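Particle-associated lyase (Acinetobacter bacteriophage AP22, PDB 4Y9V) probably degrades the capsular polysaccharide of Acinetobacter baumannii by a lyase reaction, serving as the trimeric tailspike of the phage. Local coordinates at residues 276-281 and 297-302; 469-474 and 503-508. One frame throughout, in Å; residues are numbered along the deposited sequence. Where two conformers were deposited one is given.

Contact 1: residues 276-281 and 297-302; sequences LNYGIQ and STRHAV. With 49S (2-acetamido-2-deoxy-beta-D-mannopyranuronic acid), chain B; SO4 (sulfate ion), chain K.
The rings of Tyr278 and His300 lie side by side and point the same way, their planes 26° apart, yet slid past one another so that they barely overlap; Tyr278 CE1 comes within 3.6 Å of His300 CD2. One face of the tyrosine carries Leu276 CA near its rim, and at its edge sit Gln281 OE1 and an oxygen of a sulfate probably taken from the crystallisation liquor. The imidazole also meets the sulfate edge-on, His300 NE2 giving an almost straight hydrogen bond of 2.7 Å to SO4 O2. Because ND1 bonds to Ser332 O, both nitrogens are used and the rotation of the ring is fixed.

Arg299 works through the edge of its guanidinium. NH1 donates to Leu276 O at 2.9 Å, on a lone pair in the carbonyl plane, and also to the sulfate, which NH2 grips through O3 at 2.9 Å. The bend at chi3 (64°) turns NE off the extended line of a chain that crosses Asn277 at about a right angle.

Along the backbone, Ser297 OG donates to Asn277 O at 2.6 Å from above the carbonyl plane, and Gly279 N and Ile280 N bond to His300 O and Ala301 O. Glycine suits position 279, since a side chain there would run into Ala301 O.

Toward the sugar, Tyr278 OH accepts from 49S O1 at 3.1 Å while donating to the sulfate, and Gln281 NE2 reaches 49S O3 at 3.1 Å. Arg166, Tyr168, Gly306 and His337 complete the grip on this sugar. Neighbouring coils of a pectin lyase-like parallel beta-helix thus form one wall of the glycan pocket.

Contact 2: residues 469-474 and 503-508; sequences RHWAWV and PYLIYP
Two adjacent coils of the parallel beta-helix meet where Tyr507 is packed against Trp473, the ring edge of the tyrosine turned to the face of the indole in a T-shaped pair (centroids of the tyrosine and five-membered rings 5.1 Å apart, planes at 69°). Tyr507 CB lies 3.6 Å from Trp473 CD1. The indole NE1 bonds to Ser509 OG.

Pro508 CD sits over one face of the Tyr507 ring, toward its rim. Over the opposite face the guanidinium of Arg469 can lie nearly flat in a cation-pi stack, CZ being 4.0 Å from the centroid of Tyr507; as this arginine has two conformers, the stack holds with confidence for one of them alone.

Parallel bridges pair His470 with Tyr504 and Ala472 with Ile506, the register of stacked solenoid coils, and the small alanine fits where its side chain faces the core beside Val455. Trp471 N reaches Tyr504 O at 2.9 Å, and Tyr507 N reaches Ala472 O at 3.0 Å. At the corner of the coil Trp471 lies alongside Pro503, whose CG touches the indole edge 3.8 Å from NE1. His470 CB rests 3.9 Å from Tyr507 CB, while His470 NE2 is hydrogen-bonded to Thr438 OG1.

From the N terminus, the chain reaches contact 1 first: residues 276-281 lead through strands 288-291 and 293-297, and the segment 297-302 returns beside them, closing a loop of 15 residues. Far later, 469-474 lead through strand 486-496, and the segment 503-508 comes back alongside, closing a loop of 28. The two loops follow in series, neither nesting nor crossing, and their nearest atoms are about 23 Å apart, with no touch. Each joins one coil of the beta-helix to the next. Contact 1 ties strand 278-283 to the loop before 302-305 at the glycan pocket; contact 2 ties strand 470-476 to the loop that runs on into strand 518-531.

Contact 1: residues 276-281 and 297-302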
loop_
_atom_site.group_PDB
_atom_site.type_symbol
_atom_site.label_atom_id
_atom_site.label_comp_id
_atom_site.label_asym_id
_atom_site.label_seq_id
_atom_site.Cartn_x
_atom_site.Cartn_y
_atom_site.Cartn_z
ATOM N N LEU A 276 17.685 -25.436 7.476
ATOM C CA LEU A 276 17.276 -24.433 6.508
ATOM C C LEU A 276 15.929 -24.875 5.909
ATOM O O LEU A 276 14.892 -24.714 6.523
ATOM C CB LEU A 276 18.363 -24.104 5.483
ATOM C CG LEU A 276 19.552 -23.225 5.982
ATOM C CD1 LEU A 276 20.488 -23.980 6.897
ATOM C CD2 LEU A 276 20.300 -22.633 4.787
ATOM N N ASN A 277 15.983 -25.407 4.665
ATOM C CA ASN A 277 14.828 -25.751 3.840
ATOM C C ASN A 277 14.079 -24.491 3.392
ATOM O O ASN A 277 12.967 -24.210 3.808
ATOM C CB ASN A 277 13.797 -26.675 4.497
ATOM C CG ASN A 277 14.355 -27.952 5.064
ATOM O OD1 ASN A 277 14.484 -28.055 6.280
ATOM N ND2 ASN A 277 14.632 -28.928 4.216
ATOM N N TYR A 278 14.743 -23.726 2.515
ATOM C CA TYR A 278 14.233 -22.433 2.086
ATOM C C TYR A 278 13.970 -22.471 0.582
ATOM O O TYR A 278 14.769 -22.999 -0.186
ATOM C CB TYR A 278 15.234 -21.328 2.403
ATOM C CG TYR A 278 15.636 -21.243 3.859
ATOM C CD1 TYR A 278 14.809 -21.621 4.900
ATOM C CD2 TYR A 278 16.878 -20.721 4.205
ATOM C CE1 TYR A 278 15.202 -21.477 6.236
ATOM C CE2 TYR A 278 17.253 -20.536 5.531
ATOM C CZ TYR A 278 16.413 -20.909 6.547
ATOM O OH TYR A 278 16.856 -20.709 7.828
ATOM N N GLY A 279 12.847 -21.901 0.138
ATOM C CA GLY A 279 12.639 -21.793 -1.315
ATOM C C GLY A 279 13.634 -20.813 -1.931
ATOM O O GLY A 279 14.475 -21.189 -2.748
ATOM N N ILE A 280 13.514 -19.566 -1.503
ATOM C CA ILE A 280 14.495 -18.531 -1.731
ATOM C C ILE A 280 15.071 -18.126 -0.379
ATOM O O ILE A 280 14.315 -17.881 0.556
ATOM C CB ILE A 280 13.873 -17.271 -2.399
ATOM C CG1 ILE A 280 13.241 -17.634 -3.727
ATOM C CG2 ILE A 280 14.944 -16.185 -2.573
ATOM C CD1 ILE A 280 12.456 -16.531 -4.378
ATOM N N GLN A 281 16.403 -18.044 -0.299
ATOM C CA GLN A 281 17.057 -17.414 0.836
ATOM C C GLN A 281 17.645 -16.088 0.383
ATOM O O GLN A 281 18.486 -16.052 -0.524
ATOM C CB GLN A 281 18.135 -18.294 1.471
ATOM C CG GLN A 281 18.629 -17.691 2.800
ATOM C CD GLN A 281 19.667 -18.537 3.506
ATOM O OE1 GLN A 281 20.311 -19.365 2.879
ATOM N NE2 GLN A 281 19.836 -18.308 4.810
ATOM N N SER A 297 7.883 -24.483 0.275
ATOM C CA SER A 297 9.062 -25.135 0.824
ATOM C C SER A 297 8.694 -26.052 1.967
ATOM O O SER A 297 7.682 -25.863 2.647
ATOM C CB SER A 297 10.007 -24.029 1.325
ATOM O OG SER A 297 11.165 -24.595 1.907
ATOM N N THR A 298 9.595 -26.998 2.296
ATOM C CA THR A 298 9.456 -27.744 3.532
ATOM C C THR A 298 9.376 -26.806 4.741
ATOM O O THR A 298 8.585 -27.046 5.647
ATOM C CB THR A 298 10.626 -28.734 3.707
ATOM O OG1 THR A 298 10.563 -29.630 2.591
ATOM C CG2 THR A 298 10.555 -29.488 5.013
ATOM N N ARG A 299 10.251 -25.790 4.763
ATOM C CA ARG A 299 10.243 -24.764 5.804
ATOM C C ARG A 299 9.959 -23.414 5.121
ATOM O O ARG A 299 9.054 -23.329 4.310
ATOM C CB ARG A 299 11.467 -24.836 6.726
ATOM C CG ARG A 299 11.601 -26.190 7.397
ATOM C CD ARG A 299 12.690 -26.260 8.448
ATOM N NE ARG A 299 12.406 -25.378 9.567
ATOM C CZ ARG A 299 13.013 -24.261 9.876
ATOM N NH1 ARG A 299 14.027 -23.783 9.179
ATOM N NH2 ARG A 299 12.586 -23.558 10.941
ATOM N N HIS A 300 10.666 -22.353 5.483
ATOM C CA HIS A 300 10.293 -21.034 4.972
ATOM C C HIS A 300 10.349 -21.026 3.433
ATOM O O HIS A 300 11.306 -21.487 2.816
ATOM C CB HIS A 300 11.198 -19.949 5.518
ATOM C CG HIS A 300 11.303 -19.912 6.999
ATOM N ND1 HIS A 300 10.241 -19.816 7.845
ATOM C CD2 HIS A 300 12.399 -19.879 7.806
ATOM C CE1 HIS A 300 10.632 -19.761 9.110
ATOM N NE2 HIS A 300 11.940 -19.811 9.115
ATOM N N ALA A 301 9.317 -20.428 2.839
ATOM C CA ALA A 301 9.265 -20.257 1.393
ATOM C C ALA A 301 10.211 -19.157 0.916
ATOM O O ALA A 301 10.961 -19.357 -0.021
ATOM C CB ALA A 301 7.834 -20.031 0.965
ATOM N N VAL A 302 10.129 -17.996 1.600
ATOM C CA VAL A 302 11.145 -16.947 1.503
ATOM C C VAL A 302 11.715 -16.816 2.905
ATOM O O VAL A 302 10.992 -16.489 3.852
ATOM C CB VAL A 302 10.607 -15.616 0.980
ATOM C CG1 VAL A 302 11.674 -14.537 1.102
ATOM C CG2 VAL A 302 10.139 -15.764 -0.467
HETATM C C8 49S B . 20.120 -16.069 9.667
HETATM C C7 49S B . 19.802 -17.296 8.838
HETATM O O7 49S B . 19.184 -17.199 7.756
HETATM N N2 49S B . 20.219 -18.472 9.333
HETATM C C2 49S B . 19.941 -19.747 8.704
HETATM C C3 49S B . 21.174 -20.343 8.021
HETATM O O3 49S B . 21.678 -19.461 7.017
HETATM C C1 49S B . 19.444 -20.728 9.748
HETATM O O1 49S B . 18.344 -20.236 10.458
HETATM O O5 49S B . 20.466 -20.935 10.724
HETATM C C5 49S B . 21.596 -21.613 10.146
HETATM C C6 49S B . 22.585 -21.911 11.254
HETATM O O6A 49S B . 22.830 -21.013 12.099
HETATM O O6B 49S B . 23.119 -23.047 11.241
HETATM C C4 49S B . 22.225 -20.752 9.048
HETATM O O4 49S B . 23.228 -21.620 8.509
HETATM S S SO4 K . 14.758 -20.597 11.187
HETATM O O1 SO4 K . 15.856 -19.849 11.776
HETATM O O2 SO4 K . 13.503 -19.845 11.360
HETATM O O3 SO4 K . 14.683 -21.877 11.911
HETATM O O4 SO4 K . 14.915 -20.882 9.740
#

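Contact 2: residues 469-474 and 503-508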
loop_
_atom_site.group_PDB
_atom_site.type_symbol
_atom_site.label_atom_id
_atom_site.label_comp_id
_atom_site.label_asym_id
_atom_site.label_seq_id
_atom_site.Cartn_x
_atom_site.Cartn_y
_atom_site.Cartn_z
ATOM N N ARG A 469 -9.761 -13.151 26.033
ATOM C CA ARG A 469 -9.340 -12.688 27.340
ATOM C C ARG A 469 -8.774 -11.275 27.296
ATOM O O ARG A 469 -9.111 -10.463 28.171
ATOM C CB ARG A 469 -8.315 -13.640 27.978
ATOM C CG ARG A 469 -7.984 -13.307 29.395
ATOM C CD ARG A 469 -6.802 -14.136 30.001
ATOM N NE ARG A 469 -5.445 -13.485 29.676
ATOM C CZ ARG A 469 -4.435 -13.784 30.457
ATOM N NH1 ARG A 469 -4.120 -14.596 31.544
ATOM N NH2 ARG A 469 -3.329 -13.093 30.053
ATOM N N HIS A 470 -7.900 -10.973 26.342
ATOM C CA HIS A 470 -7.270 -9.653 26.314
ATOM C C HIS A 470 -6.885 -9.247 24.902
ATOM O O HIS A 470 -6.512 -10.079 24.072
ATOM C CB HIS A 470 -6.058 -9.552 27.234
ATOM C CG HIS A 470 -4.850 -10.350 26.828
ATOM N ND1 HIS A 470 -4.587 -11.588 27.345
ATOM C CD2 HIS A 470 -3.868 -10.034 25.951
ATOM C CE1 HIS A 470 -3.442 -11.984 26.755
ATOM N NE2 HIS A 470 -2.990 -11.087 25.917
ATOM N N TRP A 471 -6.888 -7.924 24.695
ATOM C CA TRP A 471 -6.275 -7.324 23.513
ATOM C C TRP A 471 -4.764 -7.168 23.689
ATOM O O TRP A 471 -4.015 -7.539 22.780
ATOM C CB TRP A 471 -6.954 -5.992 23.163
ATOM C CG TRP A 471 -8.273 -6.191 22.458
ATOM C CD1 TRP A 471 -9.515 -6.295 23.016
ATOM C CD2 TRP A 471 -8.435 -6.341 21.058
ATOM N NE1 TRP A 471 -10.458 -6.488 22.021
ATOM C CE2 TRP A 471 -9.825 -6.519 20.801
ATOM C CE3 TRP A 471 -7.553 -6.314 19.964
ATOM C CZ2 TRP A 471 -10.333 -6.685 19.518
ATOM C CZ3 TRP A 471 -8.073 -6.466 18.681
ATOM C CH2 TRP A 471 -9.448 -6.652 18.464
ATOM N N ALA A 472 -4.295 -6.603 24.801
ATOM C CA ALA A 472 -2.872 -6.386 25.024
ATOM C C ALA A 472 -2.452 -6.840 26.421
ATOM O O ALA A 472 -3.131 -6.539 27.401
ATOM C CB ALA A 472 -2.521 -4.901 24.876
ATOM N N TRP A 473 -1.284 -7.490 26.483
ATOM C CA TRP A 473 -0.674 -7.849 27.770
ATOM C C TRP A 473 0.838 -7.896 27.583
ATOM O O TRP A 473 1.316 -8.406 26.570
ATOM C CB TRP A 473 -1.176 -9.191 28.262
ATOM C CG TRP A 473 -0.745 -9.535 29.655
ATOM C CD1 TRP A 473 -0.679 -8.717 30.749
ATOM C CD2 TRP A 473 -0.357 -10.841 30.118
ATOM N NE1 TRP A 473 -0.272 -9.417 31.854
ATOM C CE2 TRP A 473 -0.064 -10.722 31.506
ATOM C CE3 TRP A 473 -0.215 -12.094 29.506
ATOM C CZ2 TRP A 473 0.338 -11.823 32.269
ATOM C CZ3 TRP A 473 0.185 -13.175 30.255
ATOM C CH2 TRP A 473 0.477 -13.026 31.630
ATOM N N VAL A 474 1.574 -7.365 28.561
ATOM C CA VAL A 474 3.039 -7.387 28.609
ATOM C C VAL A 474 3.411 -7.758 30.040
ATOM O O VAL A 474 2.955 -7.097 30.963
ATOM C CB VAL A 474 3.626 -6.016 28.233
ATOM C CG1 VAL A 474 5.147 -6.048 28.353
ATOM C CG2 VAL A 474 3.190 -5.576 26.848
ATOM N N PRO A 503 -13.534 -8.952 26.664
ATOM C CA PRO A 503 -12.091 -8.936 26.903
ATOM C C PRO A 503 -11.674 -7.786 27.759
ATOM O O PRO A 503 -12.302 -6.720 27.809
ATOM C CB PRO A 503 -11.551 -8.715 25.498
ATOM C CG PRO A 503 -12.579 -7.789 24.853
ATOM C CD PRO A 503 -13.907 -8.326 25.416
ATOM N N TYR A 504 -10.476 -7.935 28.386
ATOM C CA TYR A 504 -9.719 -6.793 28.824
ATOM C C TYR A 504 -9.120 -6.080 27.602
ATOM O O TYR A 504 -8.522 -6.709 26.732
ATOM C CB TYR A 504 -8.565 -7.214 29.737
ATOM C CG TYR A 504 -9.002 -7.659 31.102
ATOM C CD1 TYR A 504 -9.205 -6.706 32.112
ATOM C CD2 TYR A 504 -9.264 -8.981 31.387
ATOM C CE1 TYR A 504 -9.627 -7.082 33.351
ATOM C CE2 TYR A 504 -9.673 -9.378 32.659
ATOM C CZ TYR A 504 -9.846 -8.382 33.629
ATOM O OH TYR A 504 -10.259 -8.811 34.879
ATOM N N LEU A 505 -9.200 -4.755 27.606
ATOM C CA LEU A 505 -8.433 -3.954 26.639
ATOM C C LEU A 505 -6.946 -4.157 26.897
ATOM O O LEU A 505 -6.156 -4.423 26.004
ATOM C CB LEU A 505 -8.881 -2.511 26.730
ATOM C CG LEU A 505 -10.344 -2.275 26.311
ATOM C CD1 LEU A 505 -10.852 -0.947 26.816
ATOM C CD2 LEU A 505 -10.491 -2.342 24.796
ATOM N N ILE A 506 -6.571 -4.006 28.185
ATOM C CA ILE A 506 -5.209 -4.215 28.677
ATOM C C ILE A 506 -5.340 -5.104 29.902
ATOM O O ILE A 506 -6.084 -4.763 30.829
ATOM C CB ILE A 506 -4.506 -2.879 29.016
ATOM C CG1 ILE A 506 -4.490 -1.955 27.806
ATOM C CG2 ILE A 506 -3.126 -3.166 29.569
ATOM C CD1 ILE A 506 -3.875 -0.601 28.098
ATOM N N TYR A 507 -4.684 -6.254 29.897
ATOM C CA TYR A 507 -4.799 -7.182 31.010
ATOM C C TYR A 507 -4.001 -6.643 32.201
ATOM O O TYR A 507 -2.829 -6.291 32.042
ATOM C CB TYR A 507 -4.312 -8.582 30.597
ATOM C CG TYR A 507 -4.698 -9.583 31.640
ATOM C CD1 TYR A 507 -5.938 -10.191 31.568
ATOM C CD2 TYR A 507 -3.900 -9.852 32.754
ATOM C CE1 TYR A 507 -6.363 -11.097 32.513
ATOM C CE2 TYR A 507 -4.338 -10.704 33.735
ATOM C CZ TYR A 507 -5.561 -11.311 33.621
ATOM O OH TYR A 507 -5.961 -12.220 34.611
ATOM N N PRO A 508 -4.606 -6.626 33.404
ATOM C CA PRO A 508 -3.929 -6.035 34.573
ATOM C C PRO A 508 -3.001 -7.020 35.270
ATOM O O PRO A 508 -3.430 -8.070 35.707
ATOM C CB PRO A 508 -5.111 -5.696 35.487
ATOM C CG PRO A 508 -6.164 -6.678 35.154
ATOM C CD PRO A 508 -6.042 -6.907 33.664
#